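Local coordinates for glutathione S-transferase enzyme with thioredoxin-like domain (Bradyrhizobium sp., PDB 4MF7), which probably catalyses the conjugation of glutathione to electrophilic substrates, as a bacterial glutathione S-transferase with a thioredoxin-like domain, at residues N214-Y219 with V225-L230. Sequence-based numbering, arbitrary orientation.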
loop_
_atom_site.group_PDB
_atom_site.type_symbol
_atom_site.label_atom_id
_atom_site.label_comp_id
_atom_site.label_asym_id
_atom_site.label_seq_id
_atom_site.Cartn_x
_atom_site.Cartn_y
_atom_site.Cartn_z
ATOM N N ASN A 214 15.896 8.702 7.304
ATOM C CA ASN A 214 15.286 9.943 7.777
ATOM C C ASN A 214 14.912 9.900 9.261
ATOM O O ASN A 214 14.973 10.916 9.964
ATOM C CB ASN A 214 14.045 10.255 6.938
ATOM C CG ASN A 214 13.414 11.583 7.303
ATOM O OD1 ASN A 214 13.908 12.639 6.919
ATOM N ND2 ASN A 214 12.324 11.536 8.056
ATOM N N LEU A 215 14.526 8.718 9.727
ATOM C CA LEU A 215 14.083 8.505 11.114
ATOM C C LEU A 215 15.164 8.921 12.106
ATOM O O LEU A 215 14.865 9.446 13.174
ATOM C CB LEU A 215 13.745 7.030 11.322
ATOM C CG LEU A 215 12.835 6.629 12.463
ATOM C CD1 LEU A 215 11.392 6.905 12.075
ATOM C CD2 LEU A 215 13.044 5.150 12.736
ATOM N N ILE A 216 16.414 8.699 11.712
ATOM C CA ILE A 216 17.580 8.956 12.531
ATOM C C ILE A 216 18.363 10.145 11.974
ATOM O O ILE A 216 19.576 10.285 12.217
ATOM C CB ILE A 216 18.508 7.719 12.577
ATOM C CG1 ILE A 216 19.077 7.402 11.180
ATOM C CG2 ILE A 216 17.766 6.523 13.173
ATOM C CD1 ILE A 216 20.225 6.418 11.159
ATOM N N GLY A 217 17.659 10.990 11.225
ATOM C CA GLY A 217 18.271 12.089 10.506
ATOM C C GLY A 217 18.637 13.215 11.442
ATOM O O GLY A 217 19.731 13.762 11.332
ATOM N N PHE A 218 17.741 13.543 12.379
ATOM C CA PHE A 218 17.922 14.730 13.218
ATOM C C PHE A 218 18.693 14.471 14.520
ATOM O O PHE A 218 18.878 13.318 14.949
ATOM C CB PHE A 218 16.577 15.438 13.478
ATOM C CG PHE A 218 15.660 14.729 14.440
ATOM C CD1 PHE A 218 15.755 14.960 15.812
ATOM C CD2 PHE A 218 14.663 13.869 13.977
ATOM C CE1 PHE A 218 14.902 14.320 16.704
ATOM C CE2 PHE A 218 13.799 13.234 14.865
ATOM C CZ PHE A 218 13.920 13.459 16.228
ATOM N N TYR A 219 19.152 15.563 15.135
ATOM C CA TYR A 219 19.979 15.484 16.337
ATOM C C TYR A 219 19.215 14.838 17.488
ATOM O O TYR A 219 18.128 15.287 17.860
ATOM C CB TYR A 219 20.472 16.874 16.771
ATOM C CG TYR A 219 21.530 16.809 17.849
ATOM C CD1 TYR A 219 22.811 16.315 17.564
ATOM C CD2 TYR A 219 21.255 17.223 19.154
ATOM C CE1 TYR A 219 23.787 16.242 18.547
ATOM C CE2 TYR A 219 22.226 17.161 20.143
ATOM C CZ TYR A 219 23.490 16.670 19.833
ATOM O OH TYR A 219 24.467 16.593 20.800
ATOM N N VAL A 225 15.414 6.571 19.643
ATOM C CA VAL A 225 14.876 5.293 19.212
ATOM C C VAL A 225 15.793 4.116 19.545
ATOM O O VAL A 225 15.506 2.986 19.177
ATOM C CB VAL A 225 14.507 5.298 17.706
ATOM C CG1 VAL A 225 13.510 6.426 17.429
ATOM C CG2 VAL A 225 15.717 5.379 16.794
ATOM N N ALA A 226 16.878 4.398 20.256
ATOM C CA ALA A 226 17.868 3.398 20.633
ATOM C C ALA A 226 18.413 2.672 19.417
ATOM O O ALA A 226 18.627 1.455 19.457
ATOM C CB ALA A 226 17.293 2.412 21.640
ATOM N N PHE A 227 18.684 3.422 18.346
ATOM C CA PHE A 227 19.132 2.808 17.118
ATOM C C PHE A 227 20.405 1.982 17.288
ATOM O O PHE A 227 20.553 0.939 16.654
ATOM C CB PHE A 227 19.370 3.872 16.049
ATOM C CG PHE A 227 19.602 3.321 14.663
ATOM C CD1 PHE A 227 18.533 2.805 13.919
ATOM C CD2 PHE A 227 20.855 3.356 14.072
ATOM C CE1 PHE A 227 18.742 2.309 12.648
ATOM C CE2 PHE A 227 21.060 2.870 12.771
ATOM C CZ PHE A 227 20.002 2.349 12.062
ATOM N N ASP A 228 21.344 2.484 18.084
ATOM C CA ASP A 228 22.666 1.851 18.176
ATOM C C ASP A 228 22.656 0.612 19.065
ATOM O O ASP A 228 23.657 -0.084 19.127
ATOM C CB ASP A 228 23.735 2.871 18.579
ATOM C CG ASP A 228 23.911 3.952 17.512
ATOM O OD1 ASP A 228 24.126 3.586 16.343
ATOM O OD2 ASP A 228 23.788 5.153 17.816
ATOM N N GLU A 229 21.512 0.337 19.702
ATOM C CA GLU A 229 21.267 -0.927 20.408
ATOM C C GLU A 229 20.742 -2.023 19.470
ATOM O O GLU A 229 20.742 -3.214 19.810
ATOM C CB GLU A 229 20.349 -0.717 21.610
ATOM C CG GLU A 229 20.983 0.093 22.737
ATOM C CD GLU A 229 22.252 -0.556 23.271
ATOM O OE1 GLU A 229 23.336 0.054 23.182
ATOM O OE2 GLU A 229 22.149 -1.705 23.730
ATOM N N LEU A 230 20.330 -1.644 18.264
ATOM C CA LEU A 230 20.060 -2.641 17.226
ATOM C C LEU A 230 21.341 -3.214 16.605
ATOM O O LEU A 230 22.454 -2.682 16.789
ATOM C CB LEU A 230 19.154 -2.030 16.132
ATOM C CG LEU A 230 17.837 -1.455 16.632
ATOM C CD1 LEU A 230 17.261 -0.586 15.499
ATOM C CD2 LEU A 230 16.861 -2.542 17.058
#
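Ile216 lays its branched side chain over one face of the Phe227 ring and gives up more surface here than any other residue, sharing it between Phe227 and Val225. Both of its methyls lie over the ring. CG2 sits 3.8 Å above the ring plane, offset toward the rim on the side of Phe227 CD1 and CG, and makes a CH-pi contact 25° off the ring normal. CD1 lies over the same face, above its CE2-CZ side, 4.0 Å from Phe227 CE2. This spread follows from the torsions of Ile216: with CG1 held between the backbone N and the carbonyl carbon (chi1 64°), CG2 lies beside the N, and the extended second torsion carries CD1 on along the ring. The two side chains cross at about a right angle. CG2 also touches Val225, whose CG2 methyl stands 4.3 Å from it, so one methyl bridges the aromatic ring and the valine. No hydrogen bond links the two segments; the attraction is wholly apolar. With an alanine here, the whole branched end beyond CB is gone, and the face of Phe227 would probably lose both methyls that lie over it, and Val225 CG2 its closest methyl neighbour in the other segment. Leu237 of helix 232-241 packs against both Ile216 and Phe227, while Val233 and Pro234 add further contacts to the ring. Helix 221-224 ends in a Schellman motif with Ala226 at positive phi; the end of helix 203-215 packs on this capped end and the 3-10 segment 227-229 that follows, within the all-helical C-terminal domain of the glutathione S-transferase fold.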